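L-asparagine oxygenase (PDB 2OG5) hydroxylates the beta carbon of free L-asparagine, using iron(II), 2-oxoglutarate and oxygen, to supply 3-hydroxyasparagine for a calcium-dependent lipopeptide antibiotic. Local coordinates at residues L133-F146 against W326-R338. Numbering follows the deposited sequence.
Sequences LLMTACGLGDPGAF and WLQRTFVLTDLRR
V332 packs against A137 and L140 where helix 128-140 lies along strand 326-333 of the jelly-roll core, the fold of this iron(II)/2-oxoglutarate oxygenase. The axes of 133-140 and 326-333 are 16° apart. At G141 the chain leaves the helix and turns into strand 142-146. That strand pairs briefly with 326-333 in antiparallel fashion, then diverges at a steep angle.

The pairing rests on D142 and L333, a hydrogen-bonded pair. L333 N reaches D142 O at 2.9 Å in a nearly straight bond, and D142 N returns one to L333 O. At P143 and V332 the bridge is non-hydrogen-bonded. Water 2 links G144 O to F331 N.

V332 can be followed from its CB, 4.1 Å from D142 O. CG1 stands anti to the backbone N (chi1 -176°) and meets L140 CB at 3.9 Å, with A137 O and D142 O also close by. CG2 turns to A137 and touches its CB at 4.0 Å.

Nearer the start of the strand, L133 and T330 lie side by side, pointing opposite ways. L133 CB comes to 3.5 Å from T330 OG1, whose hydrogen-bond partner is L154 O. L133 CD1 goes on to Q328 CB. T330 CG2 meets L134 CD2 and P143 CB.

Close to the active site, the F146 and F331 side chains are roughly perpendicular, and F331 CD2 lies at the F146 ring edge, 3.9 Å from F146 CE2. R329, two residues before F331, binds L-asparagine. F331 CZ lies 3.4 Å above one face of the R329 guanidinium, offset toward its rim. F146 touches N182, which also binds that substrate.

D142 OD1 forms a salt bridge with R73. Water 1 donates to D142 OD2 at 2.7 Å and to L333 O, and accepts from L336 N.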
ATOM      1  N   LEU A 133      -1.652  -9.566   7.432  1.00 18.47           N
ATOM      2  CA  LEU A 133      -0.775  -8.717   6.640  1.00 18.19           C
ATOM      3  C   LEU A 133       0.643  -9.259   6.562  1.00 17.44           C
ATOM      4  O   LEU A 133       1.239  -9.255   5.488  1.00 18.21           O
ATOM      5  CB  LEU A 133      -0.764  -7.289   7.186  1.00 18.40           C
ATOM      6  CG  LEU A 133      -1.998  -6.461   6.821  1.00 18.02           C
ATOM      7  CD1 LEU A 133      -2.094  -5.247   7.747  1.00 17.78           C
ATOM      8  CD2 LEU A 133      -1.977  -6.010   5.351  1.00 18.10           C
ATOM      9  N   LEU A 134       1.210  -9.700   7.684  1.00 17.53           N
ATOM     10  CA  LEU A 134       2.614 -10.098   7.656  1.00 18.04           C
ATOM     11  C   LEU A 134       2.788 -11.460   6.970  1.00 17.88           C
ATOM     12  O   LEU A 134       3.802 -11.703   6.304  1.00 17.86           O
ATOM     13  CB  LEU A 134       3.248 -10.042   9.052  1.00 17.51           C
ATOM     14  CG  LEU A 134       3.371  -8.620   9.636  1.00 18.81           C
ATOM     15  CD1 LEU A 134       4.110  -8.609  10.975  1.00 19.55           C
ATOM     16  CD2 LEU A 134       4.051  -7.660   8.671  1.00 20.17           C
ATOM     17  N   MET A 135       1.802 -12.347   7.090  1.00 17.95           N
ATOM     18  CA  MET A 135       1.843 -13.610   6.329  1.00 18.07           C
ATOM     19  C   MET A 135       1.845 -13.309   4.832  1.00 18.16           C
ATOM     20  O   MET A 135       2.694 -13.811   4.091  1.00 18.26           O
ATOM     21  CB  MET A 135       0.670 -14.532   6.685  1.00 18.54           C
ATOM     22  CG  MET A 135       0.792 -15.174   8.048  1.00 18.15           C
ATOM     23  SD  MET A 135      -0.476 -16.422   8.400  1.00 19.35           S
ATOM     24  CE  MET A 135      -1.958 -15.408   8.500  1.00 19.93           C
ATOM     25  N   THR A 136       0.936 -12.452   4.382  1.00 18.03           N
ATOM     26  CA  THR A 136       0.848 -12.133   2.957  1.00 18.32           C
ATOM     27  C   THR A 136       2.117 -11.438   2.465  1.00 18.36           C
ATOM     28  O   THR A 136       2.592 -11.714   1.363  1.00 19.20           O
ATOM     29  CB  THR A 136      -0.373 -11.267   2.632  1.00 18.78           C
ATOM     30  OG1 THR A 136      -1.546 -11.889   3.179  1.00 19.05           O
ATOM     31  CG2 THR A 136      -0.538 -11.101   1.122  1.00 18.79           C
ATOM     32  N   ALA A 137       2.675 -10.543   3.275  1.00 18.31           N
ATOM     33  CA  ALA A 137       3.917  -9.869   2.908  1.00 18.24           C
ATOM     34  C   ALA A 137       5.037 -10.871   2.669  1.00 18.40           C
ATOM     35  O   ALA A 137       5.809 -10.745   1.721  1.00 18.59           O
ATOM     36  CB  ALA A 137       4.330  -8.874   3.997  1.00 18.44           C
ATOM     37  N   CYS A 138       5.119 -11.878   3.538  1.00 19.03           N
ATOM     38  CA  CYS A 138       6.138 -12.913   3.390  1.00 19.57           C
ATOM     39  C   CYS A 138       5.907 -13.830   2.185  1.00 20.06           C
ATOM     40  O   CYS A 138       6.847 -14.474   1.704  1.00 20.29           O
ATOM     41  CB  CYS A 138       6.244 -13.742   4.674  1.00 19.65           C
ATOM     42  SG  CYS A 138       6.967 -12.879   6.056  1.00 20.66           S
ATOM     43  N   GLY A 139       4.663 -13.937   1.721  1.00 19.38           N
ATOM     44  CA  GLY A 139       4.351 -14.645   0.493  1.00 20.00           C
ATOM     45  C   GLY A 139       4.745 -13.906  -0.771  1.00 19.81           C
ATOM     46  O   GLY A 139       5.182 -14.526  -1.754  1.00 21.41           O
ATOM     47  N   LEU A 140       4.587 -12.583  -0.773  1.00 19.68           N
ATOM     48  CA  LEU A 140       4.909 -11.763  -1.945  1.00 19.73           C
ATOM     49  C   LEU A 140       6.374 -11.329  -1.997  1.00 19.56           C
ATOM     50  O   LEU A 140       6.880 -10.939  -3.047  1.00 20.67           O
ATOM     51  CB  LEU A 140       4.016 -10.524  -1.990  1.00 20.35           C
ATOM     52  CG  LEU A 140       2.596 -10.760  -2.479  1.00 21.41           C
ATOM     53  CD1 LEU A 140       1.744  -9.514  -2.246  1.00 23.43           C
ATOM     54  CD2 LEU A 140       2.597 -11.149  -3.955  1.00 22.49           C
ATOM     55  N   GLY A 141       7.045 -11.356  -0.851  1.00 18.55           N
ATOM     56  CA  GLY A 141       8.417 -10.872  -0.744  1.00 18.66           C
ATOM     57  C   GLY A 141       8.748 -10.868   0.733  1.00 18.63           C
ATOM     58  O   GLY A 141       8.808 -11.930   1.341  1.00 19.20           O
ATOM     59  N   ASP A 142       8.972  -9.684   1.297  1.00 17.96           N
ATOM     60  CA  ASP A 142       9.104  -9.508   2.748  1.00 18.11           C
ATOM     61  C   ASP A 142       8.472  -8.194   3.135  1.00 17.82           C
ATOM     62  O   ASP A 142       8.407  -7.270   2.333  1.00 17.33           O
ATOM     63  CB  ASP A 142      10.576  -9.485   3.149  1.00 18.80           C
ATOM     64  CG  ASP A 142      11.227 -10.843   2.997  1.00 20.23           C
ATOM     65  OD1 ASP A 142      10.958 -11.725   3.844  1.00 21.25           O
ATOM     66  OD2 ASP A 142      11.980 -11.051   2.026  1.00 20.10           O
ATOM     67  N   PRO A 143       7.997  -8.092   4.382  1.00 17.25           N
ATOM     68  CA  PRO A 143       7.506  -6.800   4.816  1.00 17.16           C
ATOM     69  C   PRO A 143       8.662  -5.842   5.042  1.00 17.45           C
ATOM     70  O   PRO A 143       9.786  -6.268   5.265  1.00 17.89           O
ATOM     71  CB  PRO A 143       6.809  -7.117   6.133  1.00 17.53           C
ATOM     72  CG  PRO A 143       7.573  -8.292   6.665  1.00 17.80           C
ATOM     73  CD  PRO A 143       7.941  -9.107   5.450  1.00 17.68           C
ATOM     74  N   GLY A 144       8.360  -4.553   4.996  1.00 17.00           N
ATOM     75  CA  GLY A 144       9.339  -3.525   5.288  1.00 17.60           C
ATOM     76  C   GLY A 144       8.671  -2.239   5.718  1.00 17.73           C
ATOM     77  O   GLY A 144       7.491  -2.010   5.459  1.00 17.36           O
ATOM     78  N   ALA A 145       9.437  -1.394   6.391  1.00 17.70           N
ATOM     79  CA  ALA A 145       8.959  -0.068   6.778  1.00 17.68           C
ATOM     80  C   ALA A 145      10.133   0.881   6.889  1.00 17.83           C
ATOM     81  O   ALA A 145      11.278   0.462   6.805  1.00 18.06           O
ATOM     82  CB  ALA A 145       8.173  -0.115   8.067  1.00 18.62           C
ATOM     83  N   PHE A 146       9.824   2.166   7.047  1.00 17.66           N
ATOM     84  CA  PHE A 146      10.831   3.223   7.007  1.00 18.18           C
ATOM     85  C   PHE A 146      10.849   3.916   8.350  1.00 17.56           C
ATOM     86  O   PHE A 146       9.809   4.326   8.839  1.00 18.15           O
ATOM     87  CB  PHE A 146      10.496   4.219   5.891  1.00 18.71           C
ATOM     88  CG  PHE A 146      10.391   3.564   4.549  1.00 19.48           C
ATOM     89  CD1 PHE A 146      11.494   3.466   3.727  1.00 19.65           C
ATOM     90  CD2 PHE A 146       9.196   2.971   4.143  1.00 20.00           C
ATOM     91  CE1 PHE A 146      11.413   2.820   2.498  1.00 20.78           C
ATOM     92  CE2 PHE A 146       9.108   2.322   2.914  1.00 21.11           C
ATOM     93  CZ  PHE A 146      10.216   2.246   2.098  1.00 20.53           C
ATOM     94  N   TRP A 326     -11.215   2.212   9.230  1.00 19.07           N
ATOM     95  CA  TRP A 326      -9.979   1.711   9.836  1.00 19.04           C
ATOM     96  C   TRP A 326      -9.368   0.689   8.888  1.00 19.08           C
ATOM     97  O   TRP A 326      -9.933  -0.400   8.709  1.00 18.39           O
ATOM     98  CB  TRP A 326     -10.270   1.052  11.186  1.00 19.54           C
ATOM     99  CG  TRP A 326      -9.063   0.672  12.007  1.00 19.20           C
ATOM    100  CD1 TRP A 326      -7.738   0.778  11.650  1.00 20.03           C
ATOM    101  CD2 TRP A 326      -9.071   0.093  13.319  1.00 19.58           C
ATOM    102  NE1 TRP A 326      -6.943   0.326  12.663  1.00 19.91           N
ATOM    103  CE2 TRP A 326      -7.727  -0.105  13.697  1.00 19.70           C
ATOM    104  CE3 TRP A 326     -10.083  -0.259  14.222  1.00 20.33           C
ATOM    105  CZ2 TRP A 326      -7.368  -0.640  14.929  1.00 20.36           C
ATOM    106  CZ3 TRP A 326      -9.718  -0.801  15.456  1.00 20.31           C
ATOM    107  CH2 TRP A 326      -8.371  -0.984  15.791  1.00 20.42           C
ATOM    108  N   LEU A 327      -8.246   1.042   8.264  1.00 18.78           N
ATOM    109  CA  LEU A 327      -7.440   0.072   7.514  1.00 19.18           C
ATOM    110  C   LEU A 327      -6.138  -0.140   8.254  1.00 19.21           C
ATOM    111  O   LEU A 327      -5.694   0.726   9.004  1.00 19.33           O
ATOM    112  CB  LEU A 327      -7.105   0.548   6.096  1.00 19.47           C
ATOM    113  CG  LEU A 327      -8.165   1.273   5.291  1.00 20.56           C
ATOM    114  CD1 LEU A 327      -7.625   1.703   3.925  1.00 21.76           C
ATOM    115  CD2 LEU A 327      -9.428   0.427   5.127  1.00 21.59           C
ATOM    116  N   GLN A 328      -5.520  -1.295   8.034  1.00 19.28           N
ATOM    117  CA  GLN A 328      -4.123  -1.490   8.409  1.00 18.98           C
ATOM    118  C   GLN A 328      -3.302  -1.748   7.147  1.00 19.01           C
ATOM    119  O   GLN A 328      -3.765  -2.390   6.201  1.00 19.49           O
ATOM    120  CB  GLN A 328      -3.975  -2.590   9.454  1.00 19.24           C
ATOM    121  CG  GLN A 328      -4.529  -2.110  10.794  1.00 19.44           C
ATOM    122  CD  GLN A 328      -4.336  -3.063  11.946  1.00 19.83           C
ATOM    123  OE1 GLN A 328      -4.410  -4.290  11.792  1.00 20.18           O
ATOM    124  NE2 GLN A 328      -4.123  -2.497  13.133  1.00 20.62           N
ATOM    125  N   ARG A 329      -2.096  -1.188   7.139  1.00 18.77           N
ATOM    126  CA  ARG A 329      -1.262  -1.144   5.965  1.00 18.87           C
ATOM    127  C   ARG A 329       0.093  -1.778   6.236  1.00 18.42           C
ATOM    128  O   ARG A 329       0.727  -1.520   7.257  1.00 18.38           O
ATOM    129  CB  ARG A 329      -1.053   0.308   5.540  1.00 19.37           C
ATOM    130  CG  ARG A 329      -0.276   0.446   4.240  1.00 20.08           C
ATOM    131  CD  ARG A 329      -0.117   1.878   3.863  1.00 21.88           C
ATOM    132  NE  ARG A 329       0.720   2.580   4.821  1.00 23.49           N
ATOM    133  CZ  ARG A 329       0.885   3.896   4.846  1.00 25.70           C
ATOM    134  NH1 ARG A 329       0.262   4.670   3.975  1.00 27.76           N
ATOM    135  NH2 ARG A 329       1.664   4.436   5.774  1.00 26.09           N
ATOM    136  N   THR A 330       0.545  -2.588   5.279  1.00 17.95           N
ATOM    137  CA  THR A 330       1.894  -3.129   5.277  1.00 17.71           C
ATOM    138  C   THR A 330       2.497  -3.017   3.884  1.00 17.68           C
ATOM    139  O   THR A 330       1.827  -3.271   2.882  1.00 18.15           O
ATOM    140  CB  THR A 330       1.898  -4.588   5.723  1.00 17.73           C
ATOM    141  OG1 THR A 330       1.503  -4.624   7.090  1.00 17.71           O
ATOM    142  CG2 THR A 330       3.267  -5.231   5.575  1.00 18.38           C
ATOM    143  N   PHE A 331       3.759  -2.594   3.849  1.00 17.56           N
ATOM    144  CA  PHE A 331       4.550  -2.519   2.624  1.00 17.83           C
ATOM    145  C   PHE A 331       5.286  -3.821   2.367  1.00 18.14           C
ATOM    146  O   PHE A 331       5.755  -4.480   3.307  1.00 17.39           O
ATOM    147  CB  PHE A 331       5.585  -1.409   2.725  1.00 18.46           C
ATOM    148  CG  PHE A 331       5.014  -0.042   3.011  1.00 19.26           C
ATOM    149  CD1 PHE A 331       3.869   0.403   2.381  1.00 18.79           C
ATOM    150  CD2 PHE A 331       5.647   0.809   3.910  1.00 19.66           C
ATOM    151  CE1 PHE A 331       3.363   1.661   2.628  1.00 19.50           C
ATOM    152  CE2 PHE A 331       5.142   2.073   4.171  1.00 19.65           C
ATOM    153  CZ  PHE A 331       4.007   2.503   3.517  1.00 19.73           C
ATOM    154  N   VAL A 332       5.406  -4.186   1.091  1.00 18.02           N
ATOM    155  CA  VAL A 332       6.171  -5.352   0.669  1.00 17.71           C
ATOM    156  C   VAL A 332       7.328  -4.950  -0.227  1.00 17.85           C
ATOM    157  O   VAL A 332       7.157  -4.151  -1.152  1.00 17.73           O
ATOM    158  CB  VAL A 332       5.285  -6.327  -0.105  1.00 17.42           C
ATOM    159  CG1 VAL A 332       6.053  -7.595  -0.461  1.00 18.48           C
ATOM    160  CG2 VAL A 332       4.036  -6.658   0.716  1.00 18.73           C
ATOM    161  N   LEU A 333       8.495  -5.517   0.072  1.00 17.36           N
ATOM    162  CA  LEU A 333       9.676  -5.423  -0.755  1.00 17.67           C
ATOM    163  C   LEU A 333       9.868  -6.771  -1.449  1.00 17.55           C
ATOM    164  O   LEU A 333       9.959  -7.813  -0.801  1.00 17.85           O
ATOM    165  CB  LEU A 333      10.901  -5.039   0.087  1.00 17.97           C
ATOM    166  CG  LEU A 333      10.790  -3.646   0.727  1.00 19.07           C
ATOM    167  CD1 LEU A 333      11.875  -3.434   1.805  1.00 20.82           C
ATOM    168  CD2 LEU A 333      10.856  -2.546  -0.315  1.00 20.44           C
ATOM    169  N   THR A 334       9.881  -6.743  -2.780  1.00 17.92           N
ATOM    170  CA  THR A 334      10.015  -7.969  -3.560  1.00 19.02           C
ATOM    171  C   THR A 334      11.401  -8.588  -3.470  1.00 19.64           C
ATOM    172  O   THR A 334      11.528  -9.793  -3.630  1.00 20.74           O
ATOM    173  CB  THR A 334       9.671  -7.722  -5.024  1.00 19.11           C
ATOM    174  OG1 THR A 334      10.263  -6.488  -5.453  1.00 22.87           O
ATOM    175  CG2 THR A 334       8.159  -7.649  -5.183  1.00 20.34           C
ATOM    176  N   ASP A 335      12.420  -7.778  -3.187  1.00 19.84           N
ATOM    177  CA  ASP A 335      13.778  -8.278  -3.001  1.00 19.76           C
ATOM    178  C   ASP A 335      14.423  -7.526  -1.837  1.00 19.17           C
ATOM    179  O   ASP A 335      15.127  -6.535  -2.030  1.00 18.94           O
ATOM    180  CB  ASP A 335      14.600  -8.124  -4.280  1.00 20.47           C
ATOM    181  CG  ASP A 335      15.955  -8.821  -4.203  1.00 21.81           C
ATOM    182  OD1 ASP A 335      16.290  -9.427  -3.163  1.00 24.35           O
ATOM    183  OD2 ASP A 335      16.698  -8.752  -5.200  1.00 25.37           O
ATOM    184  N   LEU A 336      14.163  -8.012  -0.628  1.00 19.20           N
ATOM    185  CA  LEU A 336      14.645  -7.351   0.584  1.00 19.24           C
ATOM    186  C   LEU A 336      16.154  -7.162   0.565  1.00 18.76           C
ATOM    187  O   LEU A 336      16.674  -6.179   1.096  1.00 17.94           O
ATOM    188  CB  LEU A 336      14.243  -8.185   1.799  1.00 19.38           C
ATOM    189  CG  LEU A 336      14.517  -7.595   3.182  1.00 19.82           C
ATOM    190  CD1 LEU A 336      13.672  -6.360   3.409  1.00 20.80           C
ATOM    191  CD2 LEU A 336      14.274  -8.651   4.260  1.00 20.48           C
ATOM    192  N   ARG A 337      16.871  -8.071  -0.079  1.00 18.47           N
ATOM    193  CA  ARG A 337      18.333  -7.991  -0.085  1.00 18.47           C
ATOM    194  C   ARG A 337      18.868  -6.663  -0.612  1.00 17.85           C
ATOM    195  O   ARG A 337      19.912  -6.168  -0.157  1.00 18.35           O
ATOM    196  CB  ARG A 337      18.930  -9.142  -0.897  1.00 18.17           C
ATOM    197  CG  ARG A 337      20.451  -9.233  -0.887  1.00 17.88           C
ATOM    198  CD  ARG A 337      20.971  -9.397   0.518  1.00 17.81           C
ATOM    199  NE  ARG A 337      22.426  -9.379   0.550  1.00 17.95           N
ATOM    200  CZ  ARG A 337      23.124  -9.341   1.683  1.00 17.09           C
ATOM    201  NH1 ARG A 337      22.501  -9.402   2.853  1.00 18.38           N
ATOM    202  NH2 ARG A 337      24.446  -9.292   1.640  1.00 19.82           N
ATOM    203  N   ARG A 338      18.163  -6.074  -1.568  1.00 18.18           N
ATOM    204  CA  ARG A 338      18.661  -4.873  -2.230  1.00 19.22           C
ATOM    205  C   ARG A 338      18.837  -3.674  -1.297  1.00 18.90           C
ATOM    206  O   ARG A 338      19.622  -2.788  -1.606  1.00 19.50           O
ATOM    207  CB  ARG A 338      17.730  -4.474  -3.377  1.00 19.52           C
ATOM    208  CG  ARG A 338      17.663  -5.466  -4.505  1.00 22.19           C
ATOM    209  CD  ARG A 338      16.815  -4.948  -5.643  1.00 24.30           C
ATOM    210  NE  ARG A 338      17.339  -3.677  -6.120  1.00 28.75           N
ATOM    211  CZ  ARG A 338      16.656  -2.533  -6.185  1.00 31.35           C
ATOM    212  NH1 ARG A 338      15.371  -2.464  -5.850  1.00 33.41           N
ATOM    213  NH2 ARG A 338      17.277  -1.436  -6.620  1.00 32.66           N
TER
HETATM  214  O   HOH W   1      11.977  -9.887  -0.420  1.00 15.69           O
HETATM  215  O   HOH W   2       4.860  -1.742   6.396  1.00 17.07           O